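Side-chain contacts in dihydropyrimidinase (Brevibacillus agri, PDB 3SFW), which catalyses the reversible ring-opening hydrolysis of dihydropyrimidines, probably at its binuclear zinc centre, as in other members of the amidohydrolase family: residues Thr9-Ala13 / Ser14-Gln18; Leu159-Asp162 / Asp163-Phe167; Gln196-Glu200 / Gly201-Pro205; Gly261-Cys264 / Pro265-Val269. All blocks are in the same frame, centred on the assembly; numbering follows the deposited sequence.

Interaction 1 (Thr9-Ala13 / Ser14-Gln18); sequences TVVTA and SDTYQ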
loop_
_atom_site.group_PDB
_atom_site.type_symbol
_atom_site.label_atom_id
_atom_site.label_comp_id
_atom_site.label_asym_id
_atom_site.label_seq_id
_atom_site.Cartn_x
_atom_site.Cartn_y
_atom_site.Cartn_z
ATOM N N THR A 9 -30.651 -26.552 16.474
ATOM C CA THR A 9 -29.943 -25.273 16.741
ATOM C C THR A 9 -29.925 -24.425 15.470
ATOM O O THR A 9 -29.375 -24.841 14.451
ATOM C CB THR A 9 -28.545 -25.550 17.188
ATOM O OG1 THR A 9 -28.597 -26.408 18.330
ATOM C CG2 THR A 9 -27.790 -24.235 17.572
ATOM N N VAL A 10 -30.654 -23.310 15.509
ATOM C CA VAL A 10 -30.698 -22.348 14.383
ATOM C C VAL A 10 -29.404 -21.525 14.357
ATOM O O VAL A 10 -28.992 -20.991 15.370
ATOM C CB VAL A 10 -31.903 -21.389 14.544
ATOM C CG1 VAL A 10 -31.975 -20.317 13.351
ATOM C CG2 VAL A 10 -33.203 -22.233 14.621
ATOM N N VAL A 11 -28.767 -21.440 13.188
ATOM C CA VAL A 11 -27.581 -20.597 13.035
ATOM C C VAL A 11 -27.842 -19.770 11.815
ATOM O O VAL A 11 -28.184 -20.305 10.754
ATOM C CB VAL A 11 -26.306 -21.430 12.736
ATOM C CG1 VAL A 11 -25.084 -20.475 12.568
ATOM C CG2 VAL A 11 -26.069 -22.445 13.830
ATOM N N THR A 12 -27.764 -18.455 11.957
ATOM C CA THR A 12 -27.909 -17.584 10.793
ATOM C C THR A 12 -26.653 -16.712 10.725
ATOM O O THR A 12 -25.632 -17.026 11.359
ATOM C CB THR A 12 -29.140 -16.687 10.893
ATOM O OG1 THR A 12 -28.947 -15.764 11.975
ATOM C CG2 THR A 12 -30.470 -17.514 11.117
ATOM N N ALA A 13 -26.691 -15.658 9.914
ATOM C CA ALA A 13 -25.480 -14.845 9.771
ATOM C C ALA A 13 -25.185 -14.082 11.044
ATOM O O ALA A 13 -24.043 -13.641 11.236
ATOM C CB ALA A 13 -25.568 -13.901 8.566
ATOM N N SER A 14 -26.224 -13.818 11.848
ATOM C CA SER A 14 -26.026 -13.151 13.139
ATOM C C SER A 14 -26.205 -14.096 14.342
ATOM O O SER A 14 -25.352 -14.171 15.249
ATOM C CB SER A 14 -26.920 -11.918 13.253
ATOM O OG SER A 14 -28.276 -12.180 12.807
ATOM N N ASP A 15 -27.262 -14.897 14.294
ATOM C CA ASP A 15 -27.792 -15.506 15.512
ATOM C C ASP A 15 -27.366 -16.966 15.599
ATOM O O ASP A 15 -27.112 -17.614 14.559
ATOM C CB ASP A 15 -29.329 -15.408 15.484
ATOM C CG ASP A 15 -29.821 -13.978 15.634
ATOM O OD1 ASP A 15 -29.502 -13.373 16.664
ATOM O OD2 ASP A 15 -30.464 -13.467 14.709
ATOM N N THR A 16 -27.355 -17.495 16.827
ATOM C CA THR A 16 -27.150 -18.934 17.102
ATOM C C THR A 16 -27.945 -19.294 18.365
ATOM O O THR A 16 -27.670 -18.759 19.449
ATOM C CB THR A 16 -25.638 -19.275 17.409
ATOM O OG1 THR A 16 -24.775 -18.773 16.362
ATOM C CG2 THR A 16 -25.435 -20.775 17.536
ATOM N N TYR A 17 -28.917 -20.200 18.257
ATOM C CA TYR A 17 -29.845 -20.400 19.387
ATOM C C TYR A 17 -30.619 -21.675 19.205
ATOM O O TYR A 17 -30.796 -22.148 18.079
ATOM C CB TYR A 17 -30.818 -19.212 19.551
ATOM C CG TYR A 17 -31.703 -18.904 18.368
ATOM C CD1 TYR A 17 -31.257 -18.085 17.315
ATOM C CD2 TYR A 17 -32.955 -19.492 18.242
ATOM C CE1 TYR A 17 -32.076 -17.816 16.221
ATOM C CE2 TYR A 17 -33.788 -19.211 17.146
ATOM C CZ TYR A 17 -33.319 -18.393 16.127
ATOM O OH TYR A 17 -34.094 -18.162 15.033
ATOM N N GLN A 18 -31.086 -22.227 20.320
ATOM C CA GLN A 18 -31.906 -23.427 20.286
ATOM C C GLN A 18 -33.369 -23.037 20.326
ATOM O O GLN A 18 -33.815 -22.350 21.245
ATOM C CB GLN A 18 -31.519 -24.312 21.468
ATOM C CG GLN A 18 -30.250 -25.065 21.177
ATOM C CD GLN A 18 -29.316 -25.136 22.355
ATOM O OE1 GLN A 18 -29.421 -26.039 23.196
ATOM N NE2 GLN A 18 -28.357 -24.195 22.412
HETATM O O HOH W 1 -31.326 -14.753 12.610
#
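Val10 and Tyr17 meet as a cross-strand pair in a beta hairpin near the N-terminus, where strands 9-11 and 16-18 run antiparallel and the sheet continues through strand 49-59. They form a hydrogen-bonded pair, with Tyr17 N reaching Val10 O at 3.0 Å and Val10 N returning to Tyr17 O. The two side chains point the same way, and Val10 CB sits over one face of the phenol, 3.9 Å from the ring centroid, in a CH-pi contact. Tyr17 CG lies between its own backbone N and carbonyl carbon (chi1 59°), which folds the ring back across the valine, and Val10 CG1 reaches Tyr17 CZ at 3.6 Å. A leucine in place of Tyr17 would probably lose the flat ring face over Val10 CB and weaken the packing of this position on Ala386 of the second subunit. On the face of Thr9, Val11 and Thr16, methyl groups meet instead, Val11 CG2 touching Thr16 CG2 at 4.1 Å. At the turn Thr12 N donates to Asp15 O at 2.8 Å, almost straight at 169°, while Thr12 OG1 accepts from Asp15 N at 3.0 Å. A water joins this hydroxyl to Asp15 OD2, and Asp15 OD1 bonds Thr384 of the second subunit. The arrangement is that of a beta hairpin, its turn held by one backbone bond and the Thr12 hydroxyl, with Ala13 and Ser14 at the tip on a subunit interface.

Interaction 2 (Leu159-Asp162 / Asp163-Phe167); sequences LMAD and DETLF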
loop_
_atom_site.group_PDB
_atom_site.type_symbol
_atom_site.label_atom_id
_atom_site.label_comp_id
_atom_site.label_asym_id
_atom_site.label_seq_id
_atom_site.Cartn_x
_atom_site.Cartn_y
_atom_site.Cartn_z
ATOM N N LEU A 159 -16.348 -14.828 -25.416
ATOM C CA LEU A 159 -17.204 -14.088 -24.453
ATOM C C LEU A 159 -16.679 -12.686 -24.167
ATOM O O LEU A 159 -17.394 -11.842 -23.640
ATOM C CB LEU A 159 -17.337 -14.854 -23.103
ATOM C CG LEU A 159 -17.799 -16.315 -23.132
ATOM C CD1 LEU A 159 -17.846 -16.887 -21.687
ATOM C CD2 LEU A 159 -19.195 -16.430 -23.823
ATOM N N MET A 160 -15.424 -12.422 -24.554
ATOM C CA MET A 160 -14.741 -11.210 -24.142
ATOM C C MET A 160 -15.365 -9.892 -24.588
ATOM O O MET A 160 -15.879 -9.787 -25.709
ATOM C CB MET A 160 -13.286 -11.264 -24.589
ATOM C CG MET A 160 -12.422 -10.152 -23.957
ATOM S SD MET A 160 -10.728 -10.479 -24.563
ATOM C CE MET A 160 -9.868 -8.983 -24.070
ATOM N N ALA A 161 -15.462 -8.956 -23.635
ATOM C CA ALA A 161 -15.853 -7.560 -23.885
ATOM C C ALA A 161 -14.688 -6.635 -23.596
ATOM O O ALA A 161 -13.736 -7.022 -22.911
ATOM C CB ALA A 161 -17.040 -7.159 -22.967
ATOM N N ASP A 162 -14.777 -5.409 -24.081
ATOM C CA ASP A 162 -13.670 -4.470 -23.943
ATOM C C ASP A 162 -14.005 -3.357 -22.948
ATOM O O ASP A 162 -15.019 -3.425 -22.258
ATOM C CB ASP A 162 -13.289 -3.908 -25.318
ATOM C CG ASP A 162 -14.370 -3.061 -25.931
ATOM O OD1 ASP A 162 -15.352 -2.692 -25.253
ATOM O OD2 ASP A 162 -14.216 -2.720 -27.132
ATOM N N ASP A 163 -13.067 -2.433 -22.773
ATOM C CA ASP A 163 -13.219 -1.360 -21.809
ATOM C C ASP A 163 -14.390 -0.454 -22.113
ATOM O O ASP A 163 -15.033 0.051 -21.195
ATOM C CB ASP A 163 -11.934 -0.538 -21.676
ATOM C CG ASP A 163 -10.814 -1.316 -20.978
ATOM O OD1 ASP A 163 -11.092 -2.413 -20.399
ATOM O OD2 ASP A 163 -9.676 -0.802 -20.984
ATOM N N GLU A 164 -14.609 -0.160 -23.386
ATOM C CA GLU A 164 -15.820 0.596 -23.751
ATOM C C GLU A 164 -17.112 -0.109 -23.280
ATOM O O GLU A 164 -17.989 0.529 -22.640
ATOM C CB GLU A 164 -15.835 0.838 -25.279
ATOM C CG GLU A 164 -17.143 1.455 -25.766
ATOM C CD GLU A 164 -17.171 1.696 -27.300
ATOM O OE1 GLU A 164 -18.142 2.323 -27.758
ATOM O OE2 GLU A 164 -16.243 1.278 -28.029
ATOM N N THR A 165 -17.217 -1.412 -23.511
ATOM C CA THR A 165 -18.391 -2.142 -23.056
ATOM C C THR A 165 -18.507 -2.126 -21.533
ATOM O O THR A 165 -19.594 -1.901 -20.980
ATOM C CB THR A 165 -18.396 -3.566 -23.611
ATOM O OG1 THR A 165 -18.615 -3.485 -25.022
ATOM C CG2 THR A 165 -19.502 -4.377 -23.002
ATOM N N LEU A 166 -17.395 -2.362 -20.854
ATOM C CA LEU A 166 -17.455 -2.485 -19.392
ATOM C C LEU A 166 -17.777 -1.128 -18.785
ATOM O O LEU A 166 -18.632 -1.018 -17.905
ATOM C CB LEU A 166 -16.130 -3.074 -18.836
ATOM C CG LEU A 166 -16.000 -3.016 -17.298
ATOM C CD1 LEU A 166 -17.172 -3.798 -16.645
ATOM C CD2 LEU A 166 -14.643 -3.609 -16.875
ATOM N N PHE A 167 -17.182 -0.054 -19.291
ATOM C CA PHE A 167 -17.445 1.267 -18.679
ATOM C C PHE A 167 -18.900 1.743 -18.917
ATOM O O PHE A 167 -19.577 2.191 -17.989
ATOM C CB PHE A 167 -16.474 2.304 -19.247
ATOM C CG PHE A 167 -16.507 3.616 -18.522
ATOM C CD1 PHE A 167 -16.645 4.796 -19.236
ATOM C CD2 PHE A 167 -16.366 3.679 -17.128
ATOM C CE1 PHE A 167 -16.646 6.039 -18.568
ATOM C CE2 PHE A 167 -16.369 4.895 -16.452
ATOM C CZ PHE A 167 -16.466 6.096 -17.185
HETATM O O HOH W 2 -17.066 -5.444 -26.167
HETATM O O HOH W 3 -14.144 -0.240 -28.198
#
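Asp162 and Thr165 form the main polar link between the loop 159-162 and the first turn of helix 163-176. Asp162 OD1 accepts from Thr165 N at 2.9 Å, nearly along the carboxylate C-O axis and with an N-H...O angle of 167°. The carboxylate can reach this amide because Asp162 CG stands between its own backbone N and carbonyl carbon (chi1 66°). The main chain adds a bond from Leu166 N to Asp162 O at 3.0 Å. Asp162 is therefore the N-cap of the helix, its acidic side chain answering an amide of the first turn, and its charge probably interacts favourably with the helix dipole. Water-mediated contacts flank the cap: one water accepts from Asp162 N and lies 2.7 Å from Thr165 OG1, and another donates to both Asp162 OD2 and Glu164 OE2. Asp162 OD2 and Glu164 OE2 are 4.6 Å apart, a repulsion probably eased by this water and by the salt bridges of Glu164 to Lys168 and to Lys156 of the third subunit. The apolar part is small, Ala161 CB lying 3.7 Å from Thr165 CG2. The Asp163 carboxylate forms a salt bridge with Arg223 and accepts a hydrogen bond from Asn186 of the third subunit.

Interaction 3 (Gln196-Glu200 / Gly201-Pro205); sequences QALAE and GNTDP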
loop_
_atom_site.group_PDB
_atom_site.type_symbol
_atom_site.label_atom_id
_atom_site.label_comp_id
_atom_site.label_asym_id
_atom_site.label_seq_id
_atom_site.Cartn_x
_atom_site.Cartn_y
_atom_site.Cartn_z
ATOM N N GLN A 196 1.646 -18.720 -27.760
ATOM C CA GLN A 196 3.081 -18.929 -27.613
ATOM C C GLN A 196 3.353 -20.324 -27.047
ATOM O O GLN A 196 4.241 -21.063 -27.537
ATOM C CB GLN A 196 3.658 -17.859 -26.692
ATOM C CG GLN A 196 5.087 -18.092 -26.226
ATOM C CD GLN A 196 5.588 -16.948 -25.329
ATOM O OE1 GLN A 196 5.934 -15.861 -25.817
ATOM N NE2 GLN A 196 5.576 -17.173 -24.011
ATOM N N ALA A 197 2.544 -20.731 -26.072
ATOM C CA ALA A 197 2.753 -22.040 -25.450
ATOM C C ALA A 197 2.621 -23.125 -26.515
ATOM O O ALA A 197 3.432 -24.056 -26.588
ATOM C CB ALA A 197 1.700 -22.287 -24.313
ATOM N N LEU A 198 1.584 -23.018 -27.321
ATOM C CA LEU A 198 1.281 -24.049 -28.305
ATOM C C LEU A 198 2.360 -24.069 -29.393
ATOM O O LEU A 198 2.757 -25.141 -29.858
ATOM C CB LEU A 198 -0.070 -23.799 -28.943
ATOM C CG LEU A 198 -1.322 -24.025 -28.086
ATOM C CD1 LEU A 198 -2.537 -23.687 -28.952
ATOM C CD2 LEU A 198 -1.378 -25.488 -27.582
ATOM N N ALA A 199 2.829 -22.880 -29.776
ATOM C CA ALA A 199 3.940 -22.752 -30.725
ATOM C C ALA A 199 5.202 -23.453 -30.245
ATOM O O ALA A 199 6.030 -23.878 -31.054
ATOM C CB ALA A 199 4.225 -21.281 -31.023
ATOM N N GLU A 200 5.376 -23.542 -28.936
ATOM C CA GLU A 200 6.569 -24.162 -28.373
ATOM C C GLU A 200 6.365 -25.643 -28.096
ATOM O O GLU A 200 7.244 -26.287 -27.538
ATOM C CB GLU A 200 6.978 -23.448 -27.092
ATOM C CG GLU A 200 7.243 -21.966 -27.301
ATOM C CD GLU A 200 7.929 -21.329 -26.118
ATOM O OE1 GLU A 200 7.269 -21.151 -25.064
ATOM O OE2 GLU A 200 9.131 -20.993 -26.248
ATOM N N GLY A 201 5.196 -26.166 -28.463
ATOM C CA GLY A 201 4.869 -27.576 -28.232
ATOM C C GLY A 201 4.405 -27.880 -26.811
ATOM O O GLY A 201 4.329 -29.057 -26.407
ATOM N N ASN A 202 4.067 -26.831 -26.052
ATOM C CA ASN A 202 3.622 -27.005 -24.669
ATOM C C ASN A 202 2.107 -27.149 -24.622
ATOM O O ASN A 202 1.370 -26.159 -24.661
ATOM C CB ASN A 202 4.115 -25.842 -23.788
ATOM C CG ASN A 202 5.633 -25.858 -23.589
ATOM O OD1 ASN A 202 6.240 -26.912 -23.570
ATOM N ND2 ASN A 202 6.241 -24.684 -23.502
ATOM N N THR A 203 1.637 -28.388 -24.595
ATOM C CA THR A 203 0.233 -28.641 -24.871
ATOM C C THR A 203 -0.494 -29.321 -23.721
ATOM O O THR A 203 -1.704 -29.500 -23.806
ATOM C CB THR A 203 0.061 -29.521 -26.114
ATOM O OG1 THR A 203 0.762 -30.743 -25.896
ATOM C CG2 THR A 203 0.600 -28.803 -27.358
ATOM N N ASP A 204 0.255 -29.785 -22.706
ATOM C CA ASP A 204 -0.302 -30.513 -21.559
ATOM C C ASP A 204 -1.208 -29.576 -20.713
ATOM O O ASP A 204 -1.067 -28.345 -20.796
ATOM C CB ASP A 204 0.829 -31.039 -20.647
ATOM C CG ASP A 204 1.410 -32.390 -21.112
ATOM O OD1 ASP A 204 0.869 -32.999 -22.045
ATOM O OD2 ASP A 204 2.427 -32.818 -20.512
ATOM N N PRO A 205 -2.128 -30.167 -19.930
ATOM C CA PRO A 205 -3.054 -29.404 -19.047
ATOM C C PRO A 205 -2.358 -28.366 -18.168
ATOM O O PRO A 205 -2.941 -27.308 -17.920
ATOM C CB PRO A 205 -3.702 -30.499 -18.200
ATOM C CG PRO A 205 -3.804 -31.689 -19.233
ATOM C CD PRO A 205 -2.426 -31.622 -19.907
HETATM O O HOH W 4 5.245 -21.664 -23.144
#
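Glu200 and Asn202 lie across one another obliquely where helix 187-199 gives way to a surface loop, their carboxylate and amide planes turned 72° apart. They do not bond directly: Asn202 ND2 stands 4.0 Å from Glu200 OE1, and a water bridges the pair, donating to Glu200 OE1 at 2.8 Å and accepting from Asn202 ND2. Nearer the backbone, the same amide nitrogen packs against Glu200 CB. With its CG anti to the carbonyl carbon (chi1 -69°), the Asn202 side chain brings ND2 to the flank of Glu200, while Asn202 CB rests 3.4 Å from Ala197 O. With an alanine here, the bridging water would probably lose its amide partner and the Glu200 carboxylate would be freer to turn. Beneath these side chains the backbone forms a Schellman motif. Asn202 N donates to Ala197 O at 2.9 Å, and Gly201 N donates to Leu198 O at 3.0 Å from well above the carbonyl plane. Gly201 takes a positive phi of 81° to leave the helix, where a CB would run into Glu200 O. Across the turn, Leu198 and Thr203 cross at about a right angle, Leu198 CD2 meeting Thr203 CG2 at 3.9 Å. Leu198 also touches Asp331 and Thr333, and Ala197 packs on Thr211, which ties the helix end to neighbouring loops.

Interaction 4 (Gly261-Cys264 / Pro265-Val269); sequences GETC and PQYLV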
loop_
_atom_site.group_PDB
_atom_site.type_symbol
_atom_site.label_atom_id
_atom_site.label_comp_id
_atom_site.label_asym_id
_atom_site.label_seq_id
_atom_site.Cartn_x
_atom_site.Cartn_y
_atom_site.Cartn_z
ATOM N N GLY A 261 -16.353 -8.964 -3.554
ATOM C CA GLY A 261 -15.646 -10.116 -4.141
ATOM C C GLY A 261 -16.186 -11.459 -3.688
ATOM O O GLY A 261 -16.623 -11.634 -2.537
ATOM N N GLU A 262 -16.099 -12.421 -4.611
ATOM C CA GLU A 262 -16.533 -13.786 -4.405
ATOM C C GLU A 262 -15.290 -14.674 -4.494
ATOM O O GLU A 262 -14.403 -14.411 -5.311
ATOM C CB GLU A 262 -17.410 -14.143 -5.605
ATOM C CG GLU A 262 -17.948 -15.570 -5.650
ATOM C CD GLU A 262 -18.627 -15.789 -7.016
ATOM O OE1 GLU A 262 -17.912 -16.190 -7.984
ATOM O OE2 GLU A 262 -19.834 -15.469 -7.123
ATOM N N THR A 263 -15.254 -15.784 -3.732
ATOM C CA THR A 263 -14.293 -16.848 -4.121
ATOM C C THR A 263 -15.037 -18.184 -4.187
ATOM O O THR A 263 -16.284 -18.197 -4.126
ATOM C CB THR A 263 -13.030 -16.851 -3.250
ATOM O OG1 THR A 263 -12.021 -17.691 -3.868
ATOM C CG2 THR A 263 -13.373 -17.321 -1.818
ATOM N N CYS A 264 -14.317 -19.273 -4.449
ATOM C CA CYS A 264 -14.950 -20.544 -4.774
ATOM C C CYS A 264 -14.171 -21.633 -4.050
ATOM O O CYS A 264 -12.959 -21.461 -3.810
ATOM C CB CYS A 264 -14.870 -20.818 -6.285
ATOM S SG CYS A 264 -15.526 -19.472 -7.349
ATOM N N PRO A 265 -14.822 -22.785 -3.771
ATOM C CA PRO A 265 -14.154 -23.808 -2.982
ATOM C C PRO A 265 -12.856 -24.281 -3.641
ATOM O O PRO A 265 -11.892 -24.584 -2.940
ATOM C CB PRO A 265 -15.162 -24.957 -2.964
ATOM C CG PRO A 265 -16.508 -24.291 -3.149
ATOM C CD PRO A 265 -16.233 -23.110 -4.052
ATOM N N GLN A 266 -12.847 -24.391 -4.971
ATOM C CA GLN A 266 -11.622 -24.881 -5.685
ATOM C C GLN A 266 -10.390 -24.026 -5.422
ATOM O O GLN A 266 -9.270 -24.543 -5.343
ATOM C CB GLN A 266 -11.868 -25.069 -7.203
ATOM C CG GLN A 266 -12.381 -23.798 -7.991
ATOM C CD GLN A 266 -13.908 -23.651 -7.881
ATOM O OE1 GLN A 266 -14.499 -23.982 -6.847
ATOM N NE2 GLN A 266 -14.534 -23.129 -8.920
ATOM N N TYR A 267 -10.585 -22.732 -5.181
ATOM C CA TYR A 267 -9.422 -21.860 -4.955
ATOM C C TYR A 267 -9.001 -21.862 -3.493
ATOM O O TYR A 267 -7.919 -21.425 -3.179
ATOM C CB TYR A 267 -9.682 -20.431 -5.471
ATOM C CG TYR A 267 -10.093 -20.440 -6.927
ATOM C CD1 TYR A 267 -11.385 -20.056 -7.316
ATOM C CD2 TYR A 267 -9.178 -20.863 -7.919
ATOM C CE1 TYR A 267 -11.791 -20.109 -8.654
ATOM C CE2 TYR A 267 -9.554 -20.881 -9.260
ATOM C CZ TYR A 267 -10.855 -20.505 -9.627
ATOM O OH TYR A 267 -11.200 -20.525 -10.974
ATOM N N LEU A 268 -9.884 -22.360 -2.615
ATOM C CA LEU A 268 -9.601 -22.476 -1.186
ATOM C C LEU A 268 -8.813 -23.736 -0.815
ATOM O O LEU A 268 -8.019 -23.699 0.115
ATOM C CB LEU A 268 -10.877 -22.350 -0.316
ATOM C CG LEU A 268 -11.582 -20.982 -0.446
ATOM C CD1 LEU A 268 -13.018 -21.078 0.217
ATOM C CD2 LEU A 268 -10.719 -19.881 0.202
ATOM N N VAL A 269 -9.061 -24.836 -1.523
ATOM C CA VAL A 269 -8.641 -26.143 -1.069
ATOM C C VAL A 269 -7.837 -26.902 -2.133
ATOM O O VAL A 269 -7.299 -27.970 -1.823
ATOM C CB VAL A 269 -9.865 -27.009 -0.548
ATOM C CG1 VAL A 269 -10.770 -27.531 -1.701
ATOM C CG2 VAL A 269 -9.417 -28.175 0.258
#
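Cys264 lies against the ring of Tyr267, its CB 3.7 Å from Tyr267 CD1 and its sulfur at the ring edge in a sulfur-aromatic contact, SG 5.2 Å from the centroid. SG is anti to the carbonyl carbon (chi1 -54°), and this turn carries it along the rim towards Tyr267 CE1 rather than over the ring. The Gln266 side chain fills the neighbouring position: its OE1 comes within 3.2 Å of Cys264 CB, and its CG lies above the centre of one face of the Tyr267 ring. Gln266 folds back in this way because its CG stands between backbone N and carbonyl carbon (chi1 57°) and the chain bends again at chi2; its NE2 is then held by Ser314 O. The backbone shares one acceptor, Cys264 O, which receives Tyr267 N at 3.0 Å from above the carbonyl plane and Leu268 N at 3.4 Å in a weak bond. On the flank, Thr263 and Tyr267 slide past each other in opposite directions, with Thr263 OG1 3.9 Å from Tyr267 CB, and Thr263 CG2 touches Leu268 CD2. Here strand 258-263 of the TIM-barrel-type amidohydrolase fold passes into the short helix 265-269. Glu262, at the strand end, bonds the zinc ligand His58 through ND1 and the backbone N of His239, another zinc ligand. Thr263 OG1 donates to Val240 O and Tyr267 OH to Pro289 O, so both hydroxyls are satisfied within this buried junction, and Glu262, as a second-shell residue, probably helps to orient the first-shell ligand His58.

How the interactions relate
Along the chain the four contacts follow in series, interaction 1 first and interaction 4 last. Interaction 1 lies in the N-terminal hairpin, whose strand 9-11 pairs with strand 49-59; interactions 2, 3 and 4 belong to the amidohydrolase fold. Interactions 1 and 3 are farthest apart, their centres about 52 Å from each other. Interaction 4 lies deepest, its centre about 10 Å from that of the chain, and its strand 258-263 shares a parallel sheet with strand 180-182, which receives Leu166 of interaction 2. Interactions 1 and 2 lie against other subunits, whereas interaction 4 is close to the zinc site, so the contacts sample both the assembly interfaces and the surroundings of the metal centre.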